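Local coordinates for uncharacterized protein (Escherichia coli O157:H7, PDB 4ZV9) that is of unknown function but belongs to the dienelactone hydrolase family of the alpha/beta-hydrolase fold, and is therefore probably a hydrolase, at residues L103-D106 and F107-A110; G91-L94 and Q95-D99; L225-Q228 and R229-K232. All coordinates share one frame; numbering follows the deposited sequence. Where two conformers were deposited one is given.

Contact 1. Residues L103-D106 and F107-A110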
ATOM      1  N   LEU A 103       9.477  11.680  -2.012  1.00 31.94           N
ATOM      2  CA  LEU A 103       8.463  10.949  -1.258  1.00 32.83           C
ATOM      3  C   LEU A 103       8.207   9.569  -1.885  1.00 33.38           C
ATOM      4  O   LEU A 103       8.206   8.547  -1.193  1.00 29.36           O
ATOM      5  CB  LEU A 103       7.172  11.751  -1.183  1.00 32.75           C
ATOM      6  CG  LEU A 103       6.010  11.086  -0.448  1.00 33.39           C
ATOM      7  CD1 LEU A 103       6.372  10.734   0.990  1.00 33.20           C
ATOM      8  CD2 LEU A 103       4.811  12.019  -0.483  1.00 36.46           C
HETATM    9  N   MSE A 104       7.996   9.541  -3.199  0.50 32.20           N
HETATM   10  CA  MSE A 104       7.771   8.279  -3.900  0.50 31.41           C
HETATM   11  C   MSE A 104       8.973   7.388  -3.728  0.50 30.67           C
HETATM   12  O   MSE A 104       8.827   6.194  -3.470  0.50 28.47           O
HETATM   13  CB  MSE A 104       7.511   8.530  -5.382  0.50 33.43           C
HETATM   14  CG  MSE A 104       7.296   7.224  -6.125  0.50 34.15           C
HETATM   15 SE   MSE A 104       7.159   7.622  -8.052  0.50 38.64          SE
HETATM   16  CE  MSE A 104       9.047   8.135  -8.370  0.50 34.29           C
ATOM     17  N   ASN A 105      10.168   7.960  -3.846  1.00 30.42           N
ATOM     18  CA  ASN A 105      11.403   7.191  -3.659  1.00 29.92           C
ATOM     19  C   ASN A 105      11.526   6.528  -2.291  1.00 28.56           C
ATOM     20  O   ASN A 105      12.128   5.461  -2.177  1.00 25.57           O
ATOM     21  CB  ASN A 105      12.640   8.031  -3.985  1.00 30.48           C
ATOM     22  CG  ASN A 105      12.825   8.230  -5.495  1.00 32.28           C
ATOM     23  OD1 ASN A 105      12.189   7.560  -6.302  1.00 33.38           O
ATOM     24  ND2 ASN A 105      13.683   9.158  -5.868  1.00 29.53           N
ATOM     25  N   ASP A 106      10.985   7.169  -1.258  1.00 28.26           N
ATOM     26  CA  ASP A 106      10.993   6.595   0.072  1.00 27.14           C
ATOM     27  C   ASP A 106      10.240   5.287   0.065  1.00 25.28           C
ATOM     28  O   ASP A 106      10.641   4.340   0.738  1.00 28.70           O
ATOM     29  CB  ASP A 106      10.363   7.549   1.111  1.00 27.64           C
ATOM     30  CG  ASP A 106      11.244   8.748   1.441  1.00 32.21           C
ATOM     31  OD1 ASP A 106      12.454   8.756   1.118  1.00 29.37           O
ATOM     32  OD2 ASP A 106      10.698   9.720   2.020  1.00 35.72           O
ATOM     33  N   PHE A 107       9.117   5.231  -0.643  1.00 25.11           N
ATOM     34  CA  PHE A 107       8.332   3.996  -0.704  1.00 23.94           C
ATOM     35  C   PHE A 107       9.019   2.931  -1.549  1.00 25.23           C
ATOM     36  O   PHE A 107       8.989   1.750  -1.208  1.00 24.85           O
ATOM     37  CB  PHE A 107       6.890   4.270  -1.153  1.00 25.00           C
ATOM     38  CG  PHE A 107       6.127   5.126  -0.185  1.00 25.14           C
ATOM     39  CD1 PHE A 107       5.694   4.602   1.009  1.00 23.25           C
ATOM     40  CD2 PHE A 107       5.886   6.466  -0.451  1.00 25.92           C
ATOM     41  CE1 PHE A 107       5.042   5.387   1.930  1.00 25.31           C
ATOM     42  CE2 PHE A 107       5.236   7.259   0.466  1.00 25.26           C
ATOM     43  CZ  PHE A 107       4.805   6.722   1.658  1.00 24.38           C
ATOM     44  N   PHE A 108       9.673   3.356  -2.626  1.00 26.62           N
ATOM     45  CA  PHE A 108      10.469   2.448  -3.453  1.00 25.87           C
ATOM     46  C   PHE A 108      11.620   1.876  -2.619  1.00 25.48           C
ATOM     47  O   PHE A 108      11.885   0.677  -2.661  1.00 25.56           O
ATOM     48  CB  PHE A 108      10.998   3.184  -4.692  1.00 27.93           C
ATOM     49  CG  PHE A 108       9.961   3.434  -5.771  1.00 28.89           C
ATOM     50  CD1 PHE A 108       8.608   3.184  -5.565  1.00 30.66           C
ATOM     51  CD2 PHE A 108      10.337   4.033  -6.962  1.00 31.93           C
ATOM     52  CE1 PHE A 108       7.664   3.451  -6.559  1.00 32.11           C
ATOM     53  CE2 PHE A 108       9.403   4.293  -7.966  1.00 33.48           C
ATOM     54  CZ  PHE A 108       8.062   4.014  -7.755  1.00 33.05           C
ATOM     55  N   ALA A 109      12.262   2.726  -1.816  1.00 26.13           N
ATOM     56  CA  ALA A 109      13.357   2.294  -0.950  1.00 27.23           C
ATOM     57  C   ALA A 109      12.866   1.285   0.111  1.00 27.44           C
ATOM     58  O   ALA A 109      13.601   0.396   0.514  1.00 26.14           O
ATOM     59  CB  ALA A 109      14.002   3.488  -0.274  1.00 27.89           C
ATOM     60  N   ALA A 110      11.622   1.431   0.555  1.00 26.53           N
ATOM     61  CA  ALA A 110      11.040   0.492   1.511  1.00 25.37           C
ATOM     62  C   ALA A 110      10.888  -0.902   0.863  1.00 24.83           C
ATOM     63  O   ALA A 110      11.136  -1.926   1.517  1.00 25.37           O
ATOM     64  CB  ALA A 110       9.696   0.981   1.994  1.00 25.26           C
TER
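Leu103 meets Phe107 one turn further along helix 100-116. The two side chains lie alongside each other and point the same way. The CD1 branch of Leu103 reaches Phe107 CE2 at 3.7 Å. The carbonyl of Leu103 also sits by this ring, with its O 3.2 Å from Phe107 CD2.

Met104, modelled as selenomethionine in two conformers, runs to Phe108. In the conformer described, CG stands anti to the backbone N (chi1 179°), which carries the chain forward, toward the next turn and the Phe108 ring. Met104 CG lies over one face, a CH-pi contact 3.9 Å from the centroid of the Phe108 ring. The chain then bends at chi3. In this conformer Met104 SE makes an oblique Met-aromatic contact, 4.5 Å from the centroid of the Phe108 ring. It is less certain because a second conformer exists. The backbone O of Met104 accepts from Phe108 N at 3.1 Å.

Asn105 touches Phe108 only loosely: Asn105 OD1 is 4.0 Å from Phe108 CD2, with amide and ring planes 44° apart. Its ND2 bonds instead to Asn23 O. The backbone O of Asn105 takes a bond of 2.8 Å from Ala109 N.

Asp106 receives Ala110 N on its backbone O. Its carboxylate is buried and held at both oxygens, OD1 by Ser21 OG and OD2 by His25 ND1.

Phe107 and Phe108 reach Val135 and the alanines of helix 132-142, and Phe107 also packs on Pro75. The bonds to the Asp106 carboxylate would help to offset the cost of burying a probable negative charge.

Contact 2. Residues G91-L94 and Q95-D99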
ATOM      1  N   GLY A  91      -1.924  17.014   8.303  1.00 29.90           N
ATOM      2  CA  GLY A  91      -1.211  15.973   7.579  1.00 27.91           C
ATOM      3  C   GLY A  91      -1.272  16.232   6.083  1.00 31.32           C
ATOM      4  O   GLY A  91      -0.266  16.120   5.394  1.00 29.01           O
ATOM      5  N   ARG A  92      -2.460  16.581   5.591  1.00 33.49           N
ATOM      6  CA  ARG A  92      -2.660  16.878   4.159  1.00 37.26           C
ATOM      7  C   ARG A  92      -1.840  18.069   3.697  1.00 36.36           C
ATOM      8  O   ARG A  92      -1.200  18.020   2.656  1.00 34.80           O
ATOM      9  CB  ARG A  92      -4.140  17.114   3.847  1.00 42.55           C
ATOM     10  CG  ARG A  92      -4.831  15.866   3.351  1.00 49.06           C
ATOM     11  CD  ARG A  92      -6.306  16.052   3.021  1.00 56.12           C
ATOM     12  NE  ARG A  92      -7.078  16.548   4.156  1.00 65.77           N
ATOM     13  CZ  ARG A  92      -7.929  15.839   4.909  1.00 69.48           C
ATOM     14  NH1 ARG A  92      -8.202  14.560   4.658  1.00 67.15           N
ATOM     15  NH2 ARG A  92      -8.544  16.443   5.920  1.00 69.49           N
ATOM     16  N   GLU A  93      -1.875  19.132   4.484  0.50 35.48           N
ATOM     17  CA  GLU A  93      -1.107  20.329   4.202  0.50 37.89           C
ATOM     18  C   GLU A  93       0.396  20.056   4.167  0.50 35.17           C
ATOM     19  O   GLU A  93       1.096  20.506   3.265  0.50 36.26           O
ATOM     20  CB  GLU A  93      -1.436  21.371   5.270  0.50 39.94           C
ATOM     21  CG  GLU A  93      -0.546  22.595   5.244  0.50 43.57           C
ATOM     22  CD  GLU A  93      -0.872  23.549   6.380  0.50 49.95           C
ATOM     23  OE1 GLU A  93      -1.975  23.421   6.975  0.50 56.20           O
ATOM     24  OE2 GLU A  93      -0.037  24.426   6.675  0.50 49.29           O
ATOM     25  N   LEU A  94       0.885  19.293   5.133  1.00 32.99           N
ATOM     26  CA  LEU A  94       2.304  18.961   5.187  1.00 33.50           C
ATOM     27  C   LEU A  94       2.731  18.086   4.013  1.00 34.16           C
ATOM     28  O   LEU A  94       3.805  18.298   3.446  1.00 33.32           O
ATOM     29  CB  LEU A  94       2.673  18.259   6.504  1.00 31.38           C
ATOM     30  CG  LEU A  94       2.641  19.148   7.752  1.00 33.56           C
ATOM     31  CD1 LEU A  94       2.852  18.307   9.009  1.00 34.03           C
ATOM     32  CD2 LEU A  94       3.679  20.261   7.688  1.00 34.44           C
ATOM     33  N   GLN A  95       1.914  17.097   3.653  1.00 34.15           N
ATOM     34  CA  GLN A  95       2.320  16.166   2.593  1.00 32.53           C
ATOM     35  C   GLN A  95       2.483  16.906   1.263  1.00 36.73           C
ATOM     36  O   GLN A  95       3.352  16.565   0.471  1.00 35.36           O
ATOM     37  CB  GLN A  95       1.372  14.966   2.499  1.00 31.74           C
ATOM     38  CG  GLN A  95       1.890  13.881   1.573  1.00 32.16           C
ATOM     39  CD  GLN A  95       1.241  12.521   1.801  1.00 31.16           C
ATOM     40  OE1 GLN A  95       1.047  12.084   2.931  1.00 31.65           O
ATOM     41  NE2 GLN A  95       0.941  11.827   0.717  1.00 31.82           N
ATOM     42  N   GLN A  96       1.675  17.941   1.046  1.00 37.51           N
ATOM     43  CA  GLN A  96       1.796  18.794  -0.142  1.00 44.76           C
ATOM     44  C   GLN A  96       3.131  19.528  -0.256  1.00 44.43           C
ATOM     45  O   GLN A  96       3.570  19.832  -1.354  1.00 43.81           O
ATOM     46  CB  GLN A  96       0.707  19.861  -0.142  1.00 50.14           C
ATOM     47  CG  GLN A  96      -0.657  19.351  -0.521  1.00 55.58           C
ATOM     48  CD  GLN A  96      -1.701  20.446  -0.477  1.00 68.56           C
ATOM     49  OE1 GLN A  96      -1.500  21.505   0.139  1.00 64.41           O
ATOM     50  NE2 GLN A  96      -2.842  20.187  -1.102  1.00 77.82           N
ATOM     51  N   GLN A  97       3.769  19.795   0.875  1.00 45.16           N
ATOM     52  CA  GLN A  97       5.041  20.502   0.902  1.00 46.88           C
ATOM     53  C   GLN A  97       6.226  19.571   0.656  1.00 43.21           C
ATOM     54  O   GLN A  97       7.327  20.042   0.426  1.00 48.08           O
ATOM     55  CB  GLN A  97       5.241  21.187   2.256  1.00 53.47           C
ATOM     56  CG  GLN A  97       4.151  22.171   2.675  1.00 58.70           C
ATOM     57  CD  GLN A  97       4.220  22.554   4.160  1.00 63.51           C
ATOM     58  OE1 GLN A  97       5.172  22.208   4.873  1.00 61.26           O
ATOM     59  NE2 GLN A  97       3.206  23.288   4.630  1.00 74.26           N
ATOM     60  N   VAL A  98       6.019  18.264   0.729  1.00 35.69           N
ATOM     61  CA  VAL A  98       7.109  17.312   0.553  1.00 34.46           C
ATOM     62  C   VAL A  98       7.366  17.113  -0.947  1.00 34.63           C
ATOM     63  O   VAL A  98       6.424  17.010  -1.731  1.00 30.76           O
ATOM     64  CB  VAL A  98       6.776  15.952   1.220  1.00 34.49           C
ATOM     65  CG1 VAL A  98       7.903  14.937   1.012  1.00 33.99           C
ATOM     66  CG2 VAL A  98       6.533  16.123   2.716  1.00 33.05           C
ATOM     67  N   ASP A  99       8.633  17.070  -1.334  1.00 34.52           N
ATOM     68  CA  ASP A  99       8.979  16.869  -2.745  1.00 37.18           C
ATOM     69  C   ASP A  99       8.378  15.535  -3.225  1.00 34.25           C
ATOM     70  O   ASP A  99       8.662  14.497  -2.647  1.00 32.20           O
ATOM     71  CB  ASP A  99      10.482  16.838  -2.952  1.00 37.72           C
ATOM     72  CG  ASP A  99      10.840  16.570  -4.398  1.00 40.65           C
ATOM     73  OD1 ASP A  99      10.680  17.490  -5.226  1.00 41.93           O
ATOM     74  OD2 ASP A  99      11.262  15.436  -4.705  1.00 37.38           O
TER
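Glu93 and Gln97 lie side by side on helix 88-97 and point the same way. Glu93 has two conformers, and in the one described its carboxylate plane stands 62° from the Gln97 amide. The touch is loose, with Glu93 CG 3.9 Å from Gln97 NE2. Gln97 reaches this place because its CG is anti to the carbonyl carbon (chi1 -57°), which turns the extended chain back along the helix. Gln97 CG then rests 3.5 Å from Glu93 O.

Leu94 comes to the same amide from another side. Its CD2 methyl meets Gln97 OE1 at 3.7 Å, a van der Waals contact.

Gln95 leads away from these groups. It is buried, and its amide ties helix 88-97 to the loop after strand 42-48, OE1 bonding to Gly53 N and NE2 to Glu50 O.

Gln95 N bonds to Gly91 O at 3.0 Å, and Gln96 N to Arg92 O at 3.3 Å. Gln97 N bonds to Leu94 O at 3.0 Å and Val98 N to Gln95 O, both three residues back.

The exposed Gln97 amide meets its neighbours in this pair by loose van der Waals contacts, while two hydrogen bonds fix the rotation of the buried Gln95 amide.

Contact 3. Residues L225-Q228 and R229-K232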
ATOM      1  N   LEU A 225     -15.016  -7.054   1.735  1.00 37.67           N
ATOM      2  CA  LEU A 225     -14.897  -7.826   0.494  1.00 38.49           C
ATOM      3  C   LEU A 225     -13.579  -7.531  -0.211  1.00 35.64           C
ATOM      4  O   LEU A 225     -12.857  -8.443  -0.618  1.00 36.38           O
ATOM      5  CB  LEU A 225     -16.068  -7.522  -0.437  1.00 41.30           C
ATOM      6  CG  LEU A 225     -16.103  -8.262  -1.780  1.00 43.36           C
ATOM      7  CD1 LEU A 225     -16.111  -9.776  -1.609  1.00 44.32           C
ATOM      8  CD2 LEU A 225     -17.342  -7.817  -2.555  1.00 45.50           C
ATOM      9  N   ALA A 226     -13.240  -6.253  -0.333  1.00 35.52           N
ATOM     10  CA  ALA A 226     -11.956  -5.865  -0.931  1.00 32.73           C
ATOM     11  C   ALA A 226     -10.773  -6.453  -0.148  1.00 33.47           C
ATOM     12  O   ALA A 226      -9.772  -6.900  -0.742  1.00 30.61           O
ATOM     13  CB  ALA A 226     -11.838  -4.359  -1.016  1.00 31.69           C
ATOM     14  N   TRP A 227     -10.875  -6.461   1.179  1.00 32.64           N
ATOM     15  CA  TRP A 227      -9.774  -6.977   1.974  1.00 35.05           C
ATOM     16  C   TRP A 227      -9.632  -8.492   1.796  1.00 36.90           C
ATOM     17  O   TRP A 227      -8.520  -8.995   1.717  1.00 34.93           O
ATOM     18  CB  TRP A 227      -9.912  -6.614   3.448  1.00 33.28           C
ATOM     19  CG  TRP A 227      -8.648  -6.857   4.206  1.00 33.23           C
ATOM     20  CD1 TRP A 227      -8.446  -7.778   5.180  1.00 34.32           C
ATOM     21  CD2 TRP A 227      -7.391  -6.173   4.031  1.00 30.52           C
ATOM     22  NE1 TRP A 227      -7.153  -7.694   5.656  1.00 32.64           N
ATOM     23  CE2 TRP A 227      -6.489  -6.718   4.961  1.00 30.31           C
ATOM     24  CE3 TRP A 227      -6.958  -5.147   3.189  1.00 29.47           C
ATOM     25  CZ2 TRP A 227      -5.162  -6.279   5.069  1.00 29.48           C
ATOM     26  CZ3 TRP A 227      -5.658  -4.696   3.301  1.00 29.92           C
ATOM     27  CH2 TRP A 227      -4.769  -5.258   4.245  1.00 30.32           C
ATOM     28  N   GLN A 228     -10.752  -9.204   1.753  1.00 39.71           N
ATOM     29  CA  GLN A 228     -10.711 -10.654   1.558  1.00 41.11           C
ATOM     30  C   GLN A 228     -10.038 -10.967   0.248  1.00 38.49           C
ATOM     31  O   GLN A 228      -9.194 -11.853   0.185  1.00 35.37           O
ATOM     32  CB  GLN A 228     -12.116 -11.237   1.529  1.00 48.52           C
ATOM     33  CG  GLN A 228     -12.203 -12.757   1.363  1.00 55.02           C
ATOM     34  CD  GLN A 228     -13.639 -13.258   1.227  1.00 68.99           C
ATOM     35  OE1 GLN A 228     -14.530 -12.550   0.739  1.00 76.45           O
ATOM     36  NE2 GLN A 228     -13.866 -14.493   1.648  1.00 77.12           N
ATOM     37  N   ARG A 229     -10.402 -10.233  -0.797  1.00 37.52           N
ATOM     38  CA  ARG A 229      -9.768 -10.410  -2.099  1.00 38.57           C
ATOM     39  C   ARG A 229      -8.266 -10.108  -2.048  1.00 33.40           C
ATOM     40  O   ARG A 229      -7.458 -10.802  -2.672  1.00 33.30           O
ATOM     41  CB  ARG A 229     -10.453  -9.543  -3.148  1.00 40.82           C
ATOM     42  CG  ARG A 229     -11.803 -10.087  -3.574  1.00 42.88           C
ATOM     43  CD  ARG A 229     -12.591  -9.021  -4.309  1.00 46.08           C
ATOM     44  NE  ARG A 229     -13.832  -9.549  -4.870  1.00 49.30           N
ATOM     45  CZ  ARG A 229     -14.843  -8.803  -5.300  1.00 50.48           C
ATOM     46  NH1 ARG A 229     -14.800  -7.473  -5.206  1.00 48.95           N
ATOM     47  NH2 ARG A 229     -15.917  -9.392  -5.815  1.00 54.81           N
ATOM     48  N   THR A 230      -7.904  -9.080  -1.307  1.00 30.14           N
ATOM     49  CA  THR A 230      -6.494  -8.703  -1.121  1.00 27.99           C
ATOM     50  C   THR A 230      -5.674  -9.813  -0.426  1.00 28.24           C
ATOM     51  O   THR A 230      -4.604 -10.184  -0.893  1.00 28.10           O
ATOM     52  CB  THR A 230      -6.403  -7.392  -0.351  1.00 26.56           C
ATOM     53  OG1 THR A 230      -7.096  -6.376  -1.077  1.00 24.96           O
ATOM     54  CG2 THR A 230      -4.945  -6.970  -0.141  1.00 26.52           C
ATOM     55  N   LEU A 231      -6.213 -10.392   0.640  1.00 30.31           N
ATOM     56  CA  LEU A 231      -5.544 -11.505   1.323  1.00 32.29           C
ATOM     57  C   LEU A 231      -5.390 -12.749   0.424  1.00 33.71           C
ATOM     58  O   LEU A 231      -4.358 -13.424   0.454  1.00 32.84           O
ATOM     59  CB  LEU A 231      -6.276 -11.882   2.616  1.00 33.43           C
ATOM     60  CG  LEU A 231      -6.344 -10.786   3.692  1.00 34.26           C
ATOM     61  CD1 LEU A 231      -6.926 -11.354   4.980  1.00 33.49           C
ATOM     62  CD2 LEU A 231      -4.982 -10.168   3.960  1.00 32.73           C
ATOM     63  N   LYS A 232      -6.394 -13.040  -0.392  1.00 35.06           N
ATOM     64  CA  LYS A 232      -6.274 -14.155  -1.336  1.00 37.42           C
ATOM     65  C   LYS A 232      -5.182 -13.885  -2.376  1.00 34.78           C
ATOM     66  O   LYS A 232      -4.487 -14.805  -2.814  1.00 34.01           O
ATOM     67  CB  LYS A 232      -7.603 -14.428  -2.045  1.00 42.38           C
ATOM     68  CG  LYS A 232      -8.639 -15.002  -1.093  1.00 49.01           C
ATOM     69  CD  LYS A 232      -9.932 -15.450  -1.762  1.00 56.28           C
ATOM     70  CE  LYS A 232     -10.987 -15.687  -0.694  1.00 59.55           C
ATOM     71  NZ  LYS A 232     -12.148 -16.444  -1.229  1.00 67.63           N
TER
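Ala226 and Thr230 are joined by hydrogen bonds one turn apart on helix 220-237. Ala226 O is a shared acceptor, bonded to Thr230 N at 2.9 Å and to Thr230 OG1 at 2.7 Å. The two donors reach it from opposite faces of the carbonyl plane. The hydroxyl can do this because OG1 is anti to the carbonyl carbon (chi1 -59°), beside its own backbone N. OG1 also bonds to His172 NE2, so the buried hydroxyl has two polar partners. Regular backbone bonds surround this pair: Arg229 N to Leu225 O, Leu231 N to Trp227 O and Lys232 N to Gln228 O.

Contacts over the faces of flat groups come next. Leu231 puts CG over one face of the Trp227 five-membered ring, a CH-pi contact 4.1 Å from the centroid. Leu231 CD2 lies on a face of the indole as well, offset toward the rim, 3.7 Å from Trp227 NE1. Leu225 covers one face of the Arg229 guanidinium in a similar way. Its CG sits over the centre of that group, and Leu225 CD2 is 3.7 Å from Arg229 NH1. NH1 itself bonds to Tyr203 OH, and Arg229 also makes a cation-pi contact with Tyr201.

Aliphatic packing is the third kind. Gln228 and Lys232 run alongside each other on the exposed side, with Gln228 CG 3.8 Å from Lys232 CE.

The helix packs against Val61, Arg64 and Val65 of helix 56-67 through Trp227, against Tyr203 of strand 198-203 through Leu225 and Ala226, and against Leu170 of strand 169-174 through Thr230.

Contacts 1 and 2 lie on successive helices and touch, with their centres 15 Å apart. Leu103 of contact 1 joins them: Leu103 CB is 3.9 Å from Val98 CG1, and Leu103 CD2 is 4.0 Å from Gln95 CG. Asp99, the N-cap of helix 100-116, bonds through OD2 to Lys102 N. Contact 3 stands apart, on the opposite side of the chain's centre, with its nearest atoms about 15 Å from contact 1 and about 18 Å from contact 2. Contact 1 packs on Tyr131, next to the modified Cys130, which probably holds the nucleophile position of dienelactone hydrolases. A glycerol, probably from crystallisation, lies about 4 Å from the Ala109 side chain.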